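Transaminase (Bacillus megaterium, PDB 5G0A) catalyses the S-selective, pyridoxal-5'-phosphate-dependent transfer of amino groups between amine donors and carbonyl acceptors. Local coordinates at residues B[110-120]-B[306-317]; B[121-129]-B[149-158]. All coordinates share one frame; numbering follows the deposited sequence.

Overall arrangement
Interactions 1 and 2 are neighbouring contacts, centres about 14 Å apart, that meet at the phosphate end of the cofactor, pyridoxal-5'-phosphate. Strand 112-118, in interaction 1, leads through Thr120 directly into helix 121-136, which supplies one side of interaction 2. Helix and sheet are in direct contact: Val118 CG2 lies 3.4 Å from Ala124 N, Ala309 O 3.3 Å from Ala124 CB, and Val310 CG1 3.6 Å from Thr127 CG2. Interaction 2 is nested along the chain inside the loop that interaction 1 closes. Only the Thr120 end of interaction 1 approaches the cofactor, Thr120 CB lying 3.9 Å from PLP O1P, whereas interaction 2 binds its phosphate directly. Both also reach the second subunit.

Interaction 1. Residues B[110-120]-B[306-317]; sequences DWPGKVRFVST and PAGAVLVSKEIA. With PLP (pyridoxal-5'-phosphate), chain K.
Pro112 to Val118 pairs antiparallel with Gly308 to Ser313, the segment axes lying 4.4 Å apart at 163°, and reciprocal backbone bonds join Arg116 to Val310 and Val118 to Gly308. The register shifts by one residue at a classic beta bulge, where Gly113 N (2.8 Å) and Lys114 N (3.2 Å) both donate to Val312 O. A side chain on Gly113 would collide with the backbone of Ser313. Just before the bulge, Trp111 turns its six-membered ring back to the partner strand, because CG stands between the backbone N and the carbonyl carbon (chi1 81°). Leu311 O meets the ring edge in plane, 3.6 Å from CZ3, while Leu311 CD2 reaches Trp111 CH2 at 3.6 Å; Pro112 CG covers part of one ring face. Tyr284 OH holds the indole NE1. Replacing Trp111 with an alanine is likely to open a gap beside Leu311 CD2 and leave Tyr284 without its indole partner. The other Leu311 branch, CD1, lies 3.7 Å from Val115 CG2. Val115 CG1 in turn sits 3.6 Å above the centre of the Phe117 ring, and Ala309 CB packs against both residues. At the exposed end Lys314 bends at its last torsion (chi4 75°), so that NZ donates to Asp110 O at 2.6 Å, to Pro112 O and to a water. Next to it, Ser313 N-caps the following helix through OG, which accepts from Ile316 N. Helix 92-105 covers the Val115, Phe117 and Leu311 face through Ile102 and Ala97; helix 121-136 meets Val118 and Val310 on the other. Strand 308-313 continues the sheet to strand 293-296, while Val115 forms backbone hydrogen bonds with the second subunit.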
loop_
_atom_site.group_PDB
_atom_site.type_symbol
_atom_site.label_atom_id
_atom_site.label_comp_id
_atom_site.label_asym_id
_atom_site.label_seq_id
_atom_site.Cartn_x
_atom_site.Cartn_y
_atom_site.Cartn_z
ATOM N N ASP B 110 0.005 -31.392 -21.501
ATOM C CA ASP B 110 -0.024 -32.011 -20.179
ATOM C C ASP B 110 -0.129 -31.044 -18.991
ATOM O O ASP B 110 -0.361 -31.484 -17.872
ATOM C CB ASP B 110 1.182 -32.950 -19.992
ATOM C CG ASP B 110 1.047 -34.236 -20.790
ATOM O OD1 ASP B 110 -0.042 -34.490 -21.337
ATOM O OD2 ASP B 110 2.028 -35.003 -20.855
ATOM N N TRP B 111 0.028 -29.755 -19.245
ATOM C CA TRP B 111 -0.018 -28.763 -18.143
ATOM C C TRP B 111 -1.399 -28.633 -17.477
ATOM O O TRP B 111 -1.460 -28.437 -16.269
ATOM C CB TRP B 111 0.507 -27.393 -18.581
ATOM C CG TRP B 111 -0.474 -26.493 -19.340
ATOM C CD1 TRP B 111 -0.662 -26.441 -20.700
ATOM C CD2 TRP B 111 -1.361 -25.502 -18.781
ATOM N NE1 TRP B 111 -1.617 -25.507 -21.015
ATOM C CE2 TRP B 111 -2.073 -24.915 -19.867
ATOM C CE3 TRP B 111 -1.652 -25.087 -17.481
ATOM C CZ2 TRP B 111 -3.040 -23.911 -19.682
ATOM C CZ3 TRP B 111 -2.599 -24.071 -17.293
ATOM C CH2 TRP B 111 -3.282 -23.498 -18.386
ATOM N N PRO B 112 -2.507 -28.801 -18.239
ATOM C CA PRO B 112 -3.775 -28.433 -17.568
ATOM C C PRO B 112 -4.197 -29.316 -16.411
ATOM O O PRO B 112 -4.159 -30.559 -16.520
ATOM C CB PRO B 112 -4.813 -28.505 -18.706
ATOM C CG PRO B 112 -4.017 -28.341 -19.954
ATOM C CD PRO B 112 -2.703 -29.009 -19.686
ATOM N N GLY B 113 -4.620 -28.669 -15.312
ATOM C CA GLY B 113 -5.044 -29.377 -14.114
ATOM C C GLY B 113 -6.517 -29.227 -13.787
ATOM O O GLY B 113 -7.300 -30.185 -13.904
ATOM N N LYS B 114 -6.897 -28.028 -13.320
ATOM C CA LYS B 114 -8.267 -27.781 -12.893
ATOM C C LYS B 114 -8.749 -26.372 -13.292
ATOM O O LYS B 114 -7.959 -25.468 -13.456
ATOM C CB LYS B 114 -8.385 -27.928 -11.373
ATOM C CG LYS B 114 -8.438 -29.362 -10.862
ATOM C CD LYS B 114 -8.791 -29.379 -9.389
ATOM C CE LYS B 114 -9.317 -30.738 -8.931
ATOM N NZ LYS B 114 -9.899 -30.573 -7.568
ATOM N N VAL B 115 -10.062 -26.231 -13.446
ATOM C CA VAL B 115 -10.717 -24.971 -13.793
ATOM C C VAL B 115 -11.547 -24.453 -12.598
ATOM O O VAL B 115 -12.167 -25.245 -11.827
ATOM C CB VAL B 115 -11.677 -25.158 -15.016
ATOM C CG1 VAL B 115 -12.438 -23.877 -15.339
ATOM C CG2 VAL B 115 -10.940 -25.644 -16.259
ATOM N N ARG B 116 -11.584 -23.129 -12.457
ATOM C CA ARG B 116 -12.605 -22.466 -11.622
ATOM C C ARG B 116 -13.367 -21.535 -12.527
ATOM O O ARG B 116 -12.766 -20.651 -13.147
ATOM C CB ARG B 116 -12.004 -21.654 -10.464
ATOM C CG ARG B 116 -13.047 -20.752 -9.763
ATOM C CD ARG B 116 -12.725 -20.550 -8.280
ATOM N NE ARG B 116 -13.650 -19.592 -7.626
ATOM C CZ ARG B 116 -14.840 -19.912 -7.130
ATOM N NH1 ARG B 116 -15.306 -21.159 -7.245
ATOM N NH2 ARG B 116 -15.574 -18.969 -6.556
ATOM N N PHE B 117 -14.685 -21.729 -12.619
ATOM C CA PHE B 117 -15.500 -20.814 -13.414
ATOM C C PHE B 117 -15.963 -19.638 -12.569
ATOM O O PHE B 117 -16.344 -19.806 -11.402
ATOM C CB PHE B 117 -16.721 -21.551 -13.979
ATOM C CG PHE B 117 -16.364 -22.557 -15.037
ATOM C CD1 PHE B 117 -16.027 -22.124 -16.307
ATOM C CD2 PHE B 117 -16.377 -23.933 -14.756
ATOM C CE1 PHE B 117 -15.698 -23.033 -17.317
ATOM C CE2 PHE B 117 -16.043 -24.854 -15.744
ATOM C CZ PHE B 117 -15.709 -24.400 -17.026
ATOM N N VAL B 118 -15.953 -18.473 -13.201
ATOM C CA VAL B 118 -16.496 -17.240 -12.639
ATOM C C VAL B 118 -17.361 -16.561 -13.695
ATOM O O VAL B 118 -17.722 -17.186 -14.694
ATOM C CB VAL B 118 -15.356 -16.320 -12.107
ATOM C CG1 VAL B 118 -14.744 -16.913 -10.831
ATOM C CG2 VAL B 118 -14.266 -16.113 -13.169
ATOM N N SER B 119 -17.723 -15.284 -13.500
ATOM C CA SER B 119 -18.700 -14.691 -14.443
ATOM C C SER B 119 -18.125 -13.747 -15.474
ATOM O O SER B 119 -18.808 -13.430 -16.446
ATOM C CB SER B 119 -19.838 -13.948 -13.692
ATOM O OG SER B 119 -20.589 -14.863 -12.921
ATOM N N THR B 120 -16.893 -13.269 -15.258
ATOM C CA THR B 120 -16.292 -12.283 -16.140
ATOM C C THR B 120 -14.779 -12.501 -16.299
ATOM O O THR B 120 -14.171 -13.223 -15.510
ATOM C CB THR B 120 -16.519 -10.827 -15.650
ATOM O OG1 THR B 120 -15.761 -10.576 -14.450
ATOM C CG2 THR B 120 -18.025 -10.526 -15.346
ATOM N N PRO B 306 -22.840 -14.301 -19.466
ATOM C CA PRO B 306 -21.578 -13.975 -18.744
ATOM C C PRO B 306 -20.892 -15.213 -18.152
ATOM O O PRO B 306 -21.519 -15.970 -17.391
ATOM C CB PRO B 306 -22.027 -13.015 -17.638
ATOM C CG PRO B 306 -23.347 -12.455 -18.112
ATOM C CD PRO B 306 -24.004 -13.581 -18.894
ATOM N N ALA B 307 -19.642 -15.453 -18.577
ATOM C CA ALA B 307 -18.808 -16.488 -18.013
ATOM C C ALA B 307 -17.337 -16.092 -18.136
ATOM O O ALA B 307 -16.934 -15.433 -19.105
ATOM C CB ALA B 307 -19.017 -17.805 -18.754
ATOM N N GLY B 308 -16.554 -16.514 -17.134
ATOM C CA GLY B 308 -15.103 -16.398 -17.184
ATOM C C GLY B 308 -14.549 -17.656 -16.543
ATOM O O GLY B 308 -15.300 -18.461 -15.970
ATOM N N ALA B 309 -13.238 -17.867 -16.651
ATOM C CA ALA B 309 -12.668 -19.042 -16.017
ATOM C C ALA B 309 -11.185 -18.870 -15.833
ATOM O O ALA B 309 -10.531 -18.178 -16.623
ATOM C CB ALA B 309 -12.894 -20.290 -16.873
ATOM N N VAL B 310 -10.665 -19.611 -14.863
ATOM C CA VAL B 310 -9.216 -19.749 -14.746
ATOM C C VAL B 310 -8.869 -21.229 -14.821
ATOM O O VAL B 310 -9.578 -22.068 -14.263
ATOM C CB VAL B 310 -8.696 -19.053 -13.443
ATOM C CG1 VAL B 310 -9.337 -19.669 -12.203
ATOM C CG2 VAL B 310 -7.173 -19.168 -13.366
ATOM N N LEU B 311 -7.792 -21.551 -15.535
ATOM C CA LEU B 311 -7.309 -22.926 -15.639
ATOM C C LEU B 311 -5.879 -22.924 -15.095
ATOM O O LEU B 311 -5.054 -22.132 -15.537
ATOM C CB LEU B 311 -7.302 -23.383 -17.093
ATOM C CG LEU B 311 -6.584 -24.723 -17.399
ATOM C CD1 LEU B 311 -7.278 -25.881 -16.686
ATOM C CD2 LEU B 311 -6.534 -24.922 -18.921
ATOM N N VAL B 312 -5.645 -23.776 -14.111
ATOM C CA VAL B 312 -4.339 -23.851 -13.462
ATOM C C VAL B 312 -3.707 -25.209 -13.757
ATOM O O VAL B 312 -4.416 -26.190 -14.031
ATOM C CB VAL B 312 -4.421 -23.671 -11.922
ATOM C CG1 VAL B 312 -5.147 -22.366 -11.548
ATOM C CG2 VAL B 312 -5.091 -24.872 -11.231
ATOM N N SER B 313 -2.379 -25.244 -13.686
ATOM C CA SER B 313 -1.590 -26.478 -13.943
ATOM C C SER B 313 -1.900 -27.606 -12.964
ATOM O O SER B 313 -2.446 -27.384 -11.885
ATOM C CB SER B 313 -0.088 -26.150 -13.900
ATOM O OG SER B 313 0.291 -25.807 -12.574
ATOM N N LYS B 314 -1.508 -28.826 -13.323
ATOM C CA LYS B 314 -1.664 -29.956 -12.432
ATOM C C LYS B 314 -0.969 -29.716 -11.089
ATOM O O LYS B 314 -1.499 -30.081 -10.046
ATOM C CB LYS B 314 -1.091 -31.215 -13.094
ATOM C CG LYS B 314 -1.896 -31.645 -14.304
ATOM C CD LYS B 314 -1.411 -32.983 -14.853
ATOM C CE LYS B 314 -2.424 -33.553 -15.828
ATOM N NZ LYS B 314 -2.423 -32.865 -17.136
ATOM N N GLU B 315 0.213 -29.107 -11.115
ATOM C CA GLU B 315 0.941 -28.899 -9.858
ATOM C C GLU B 315 0.232 -27.858 -8.973
ATOM O O GLU B 315 0.147 -28.041 -7.773
ATOM C CB GLU B 315 2.437 -28.597 -10.065
ATOM C CG GLU B 315 2.778 -27.213 -10.541
ATOM C CD GLU B 315 4.273 -26.884 -10.484
ATOM O OE1 GLU B 315 5.114 -27.706 -10.011
ATOM O OE2 GLU B 315 4.599 -25.778 -10.935
ATOM N N ILE B 316 -0.283 -26.801 -9.588
ATOM C CA ILE B 316 -1.051 -25.794 -8.829
ATOM C C ILE B 316 -2.340 -26.386 -8.258
ATOM O O ILE B 316 -2.654 -26.214 -7.071
ATOM C CB ILE B 316 -1.280 -24.504 -9.663
ATOM C CG1 ILE B 316 0.071 -23.818 -9.938
ATOM C CG2 ILE B 316 -2.254 -23.571 -8.931
ATOM C CD1 ILE B 316 -0.025 -22.673 -10.953
ATOM N N ALA B 317 -3.076 -27.121 -9.094
ATOM C CA ALA B 317 -4.278 -27.826 -8.639
ATOM C C ALA B 317 -4.018 -28.777 -7.474
ATOM O O ALA B 317 -4.793 -28.837 -6.533
ATOM C CB ALA B 317 -4.933 -28.566 -9.797
HETATM N N1 PLP K . -8.093 -9.472 -19.985
HETATM C C2 PLP K . -8.018 -9.175 -21.304
HETATM C C2A PLP K . -6.753 -9.479 -22.075
HETATM C C3 PLP K . -9.204 -8.629 -22.006
HETATM O O3 PLP K . -9.194 -8.360 -23.320
HETATM C C4 PLP K . -10.428 -8.378 -21.231
HETATM C C4A PLP K . -11.685 -7.855 -21.927
HETATM C C5 PLP K . -10.352 -8.705 -19.787
HETATM C C6 PLP K . -9.181 -9.210 -19.241
HETATM C C5A PLP K . -11.514 -8.439 -18.841
HETATM O O4P PLP K . -12.689 -9.149 -19.169
HETATM P P PLP K . -14.096 -8.537 -18.651
HETATM O O1P PLP K . -15.021 -9.664 -19.023
HETATM O O2P PLP K . -14.014 -8.260 -17.160
HETATM O O3P PLP K . -14.313 -7.284 -19.456
HETATM O O HOH W 1 -2.604 -34.674 -19.237
HETATM O O HOH W 2 -21.520 -16.983 -14.664
#

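Interaction 2. Residues B[121-129]-B[149-158]; sequences GSEAVETAL and HGWTGGAATV. With PLP (pyridoxal-5'-phosphate), chain K.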
loop_
_atom_site.group_PDB
_atom_site.type_symbol
_atom_site.label_atom_id
_atom_site.label_comp_id
_atom_site.label_asym_id
_atom_site.label_seq_id
_atom_site.Cartn_x
_atom_site.Cartn_y
_atom_site.Cartn_z
ATOM N N GLY B 121 -14.190 -11.855 -17.312
ATOM C CA GLY B 121 -12.751 -11.958 -17.535
ATOM C C GLY B 121 -11.982 -11.319 -16.384
ATOM O O GLY B 121 -10.956 -11.851 -15.958
ATOM N N SER B 122 -12.486 -10.186 -15.872
ATOM C CA SER B 122 -11.817 -9.523 -14.746
ATOM C C SER B 122 -11.847 -10.420 -13.522
ATOM O O SER B 122 -10.854 -10.531 -12.826
ATOM C CB SER B 122 -12.458 -8.177 -14.399
ATOM O OG SER B 122 -12.210 -7.243 -15.431
ATOM N N GLU B 123 -12.993 -11.049 -13.262
ATOM C CA GLU B 123 -13.071 -12.031 -12.160
ATOM C C GLU B 123 -12.103 -13.199 -12.358
ATOM O O GLU B 123 -11.523 -13.693 -11.391
ATOM C CB GLU B 123 -14.495 -12.539 -11.962
ATOM C CG GLU B 123 -15.387 -11.493 -11.260
ATOM C CD GLU B 123 -16.741 -12.050 -10.854
ATOM O OE1 GLU B 123 -17.126 -13.128 -11.360
ATOM O OE2 GLU B 123 -17.397 -11.419 -9.993
ATOM N N ALA B 124 -11.932 -13.640 -13.599
ATOM C CA ALA B 124 -10.959 -14.711 -13.876
ATOM C C ALA B 124 -9.534 -14.266 -13.546
ATOM O O ALA B 124 -8.740 -15.053 -12.986
ATOM C CB ALA B 124 -11.029 -15.151 -15.340
ATOM N N VAL B 125 -9.183 -13.047 -13.940
ATOM C CA VAL B 125 -7.842 -12.487 -13.620
ATOM C C VAL B 125 -7.673 -12.322 -12.094
ATOM O O VAL B 125 -6.638 -12.671 -11.543
ATOM C CB VAL B 125 -7.610 -11.166 -14.376
ATOM C CG1 VAL B 125 -6.333 -10.444 -13.904
ATOM C CG2 VAL B 125 -7.502 -11.443 -15.895
ATOM N N GLU B 126 -8.704 -11.827 -11.408
ATOM C CA GLU B 126 -8.647 -11.748 -9.921
ATOM C C GLU B 126 -8.311 -13.106 -9.327
ATOM O O GLU B 126 -7.462 -13.231 -8.411
ATOM C CB GLU B 126 -9.972 -11.234 -9.310
ATOM C CG GLU B 126 -10.399 -9.832 -9.763
ATOM C CD GLU B 126 -9.716 -8.707 -8.978
ATOM O OE1 GLU B 126 -9.052 -8.974 -7.960
ATOM O OE2 GLU B 126 -9.870 -7.552 -9.391
ATOM N N THR B 127 -8.968 -14.134 -9.841
ATOM C CA THR B 127 -8.810 -15.466 -9.285
ATOM C C THR B 127 -7.384 -15.986 -9.537
ATOM O O THR B 127 -6.775 -16.564 -8.654
ATOM C CB THR B 127 -9.871 -16.427 -9.878
ATOM O OG1 THR B 127 -11.174 -15.855 -9.650
ATOM C CG2 THR B 127 -9.815 -17.770 -9.151
ATOM N N ALA B 128 -6.893 -15.778 -10.748
ATOM C CA ALA B 128 -5.548 -16.187 -11.133
ATOM C C ALA B 128 -4.505 -15.510 -10.255
ATOM O O ALA B 128 -3.543 -16.153 -9.847
ATOM C CB ALA B 128 -5.277 -15.831 -12.573
ATOM N N LEU B 129 -4.668 -14.211 -10.003
ATOM C CA LEU B 129 -3.704 -13.508 -9.145
ATOM C C LEU B 129 -3.720 -14.109 -7.737
ATOM O O LEU B 129 -2.658 -14.361 -7.167
ATOM C CB LEU B 129 -4.037 -12.013 -9.083
ATOM C CG LEU B 129 -3.874 -11.287 -10.426
ATOM C CD1 LEU B 129 -4.448 -9.875 -10.285
ATOM C CD2 LEU B 129 -2.439 -11.264 -10.963
ATOM N N HIS B 149 -5.732 -6.142 -18.372
ATOM C CA HIS B 149 -6.118 -7.390 -17.754
ATOM C C HIS B 149 -7.461 -7.266 -17.035
ATOM O O HIS B 149 -7.825 -8.139 -16.264
ATOM C CB HIS B 149 -5.016 -7.911 -16.794
ATOM C CG HIS B 149 -3.742 -8.265 -17.498
ATOM N ND1 HIS B 149 -3.662 -9.310 -18.396
ATOM C CD2 HIS B 149 -2.500 -7.713 -17.446
ATOM C CE1 HIS B 149 -2.430 -9.373 -18.884
ATOM N NE2 HIS B 149 -1.705 -8.422 -18.315
ATOM N N GLY B 150 -8.193 -6.183 -17.288
ATOM C CA GLY B 150 -9.499 -6.044 -16.624
ATOM C C GLY B 150 -9.571 -4.800 -15.761
ATOM O O GLY B 150 -8.617 -4.025 -15.707
ATOM N N TRP B 151 -10.693 -4.628 -15.052
ATOM C CA TRP B 151 -10.996 -3.328 -14.448
ATOM C C TRP B 151 -11.252 -3.340 -12.938
ATOM O O TRP B 151 -11.251 -2.272 -12.312
ATOM C CB TRP B 151 -12.209 -2.683 -15.146
ATOM C CG TRP B 151 -13.468 -3.458 -14.897
ATOM C CD1 TRP B 151 -13.925 -4.521 -15.620
ATOM C CD2 TRP B 151 -14.396 -3.274 -13.814
ATOM N NE1 TRP B 151 -15.085 -5.012 -15.053
ATOM C CE2 TRP B 151 -15.400 -4.259 -13.954
ATOM C CE3 TRP B 151 -14.481 -2.358 -12.745
ATOM C CZ2 TRP B 151 -16.499 -4.358 -13.069
ATOM C CZ3 TRP B 151 -15.558 -2.476 -11.841
ATOM C CH2 TRP B 151 -16.557 -3.466 -12.022
ATOM N N THR B 152 -11.533 -4.521 -12.377
ATOM C CA THR B 152 -11.791 -4.663 -10.947
ATOM C C THR B 152 -10.462 -4.432 -10.200
ATOM O O THR B 152 -9.380 -4.452 -10.818
ATOM C CB THR B 152 -12.405 -6.053 -10.616
ATOM O OG1 THR B 152 -11.626 -7.061 -11.270
ATOM C CG2 THR B 152 -13.863 -6.181 -11.136
ATOM N N GLY B 153 -10.537 -4.156 -8.902
ATOM C CA GLY B 153 -9.382 -3.660 -8.135
ATOM C C GLY B 153 -8.088 -4.427 -8.314
ATOM O O GLY B 153 -7.053 -3.817 -8.567
ATOM N N GLY B 154 -8.142 -5.760 -8.230
ATOM C CA GLY B 154 -6.936 -6.578 -8.420
ATOM C C GLY B 154 -6.454 -6.646 -9.871
ATOM O O GLY B 154 -5.275 -6.433 -10.166
ATOM N N ALA B 155 -7.368 -6.926 -10.801
ATOM C CA ALA B 155 -7.049 -6.937 -12.222
ATOM C C ALA B 155 -6.522 -5.569 -12.711
ATOM O O ALA B 155 -5.649 -5.482 -13.560
ATOM C CB ALA B 155 -8.273 -7.348 -13.032
ATOM N N ALA B 156 -7.088 -4.486 -12.192
ATOM C CA ALA B 156 -6.610 -3.152 -12.559
ATOM C C ALA B 156 -5.149 -2.897 -12.126
ATOM O O ALA B 156 -4.420 -2.192 -12.814
ATOM C CB ALA B 156 -7.535 -2.072 -12.002
ATOM N N THR B 157 -4.709 -3.496 -11.019
ATOM C CA THR B 157 -3.311 -3.285 -10.591
ATOM C C THR B 157 -2.326 -3.740 -11.665
ATOM O O THR B 157 -1.245 -3.173 -11.776
ATOM C CB THR B 157 -2.940 -3.962 -9.244
ATOM O OG1 THR B 157 -2.962 -5.392 -9.382
ATOM C CG2 THR B 157 -3.892 -3.490 -8.096
ATOM N N VAL B 158 -2.701 -4.760 -12.443
ATOM C CA VAL B 158 -1.826 -5.239 -13.522
ATOM C C VAL B 158 -2.167 -4.678 -14.895
ATOM O O VAL B 158 -1.555 -5.012 -15.890
ATOM C CB VAL B 158 -1.691 -6.776 -13.563
ATOM C CG1 VAL B 158 -0.920 -7.261 -12.332
ATOM C CG2 VAL B 158 -3.055 -7.469 -13.638
HETATM N N1 PLP K . -8.093 -9.472 -19.985
HETATM C C2 PLP K . -8.018 -9.175 -21.304
HETATM C C2A PLP K . -6.753 -9.479 -22.075
HETATM C C3 PLP K . -9.204 -8.629 -22.006
HETATM O O3 PLP K . -9.194 -8.360 -23.320
HETATM C C4 PLP K . -10.428 -8.378 -21.231
HETATM C C4A PLP K . -11.685 -7.855 -21.927
HETATM C C5 PLP K . -10.352 -8.705 -19.787
HETATM C C6 PLP K . -9.181 -9.210 -19.241
HETATM C C5A PLP K . -11.514 -8.439 -18.841
HETATM O O4P PLP K . -12.689 -9.149 -19.169
HETATM P P PLP K . -14.096 -8.537 -18.651
HETATM O O1P PLP K . -15.021 -9.664 -19.023
HETATM O O2P PLP K . -14.014 -8.260 -17.160
HETATM O O3P PLP K . -14.313 -7.284 -19.456
#
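Ser122 meets Trp151, and Glu126 one turn later meets Thr152, in the tight half of the contact between helix 121-136 and residues 149-158. Ser122 OG has two roles: it donates to PLP O2P at 2.7 Å and accepts from Trp151 N at 3.0 Å (155° at the hydrogen). Gly150 runs so close to this hydroxyl that a side chain there would clash with it. Glu126 folds back at chi2 (-83°), which carries OE2 onto the start of the short helix 153-157. There Thr152 OG1 donates along the anti lone pair at 2.6 Å, Ala155 N comes from above the carboxylate plane at 2.9 Å, and Gly154 N adds a weak bond. The other oxygen, OE1, accepts from Gly153 N of the second subunit, so both carboxylate oxygens are engaged. Val125 continues the close packing, CG1 lying 3.8 Å from Ala155 CB. Its CG2 presses to 3.3 Å on His149 O, a buried carbonyl with no polar partner in the model. Farther along, the fit is looser: 4.4 Å separates Leu129 CD1 from Val158 CG2, although that CD1 touches Gly154 O, and the partly exposed Ala156 and Thr157 make no contact across. With Gly121 N donating to PLP O1P at 2.9 Å and Ser122 N to O2P, the helix start forms a phosphate-binding cup, whose positive end would probably stabilise the anion, as in fold-type I class-III aminotransferases.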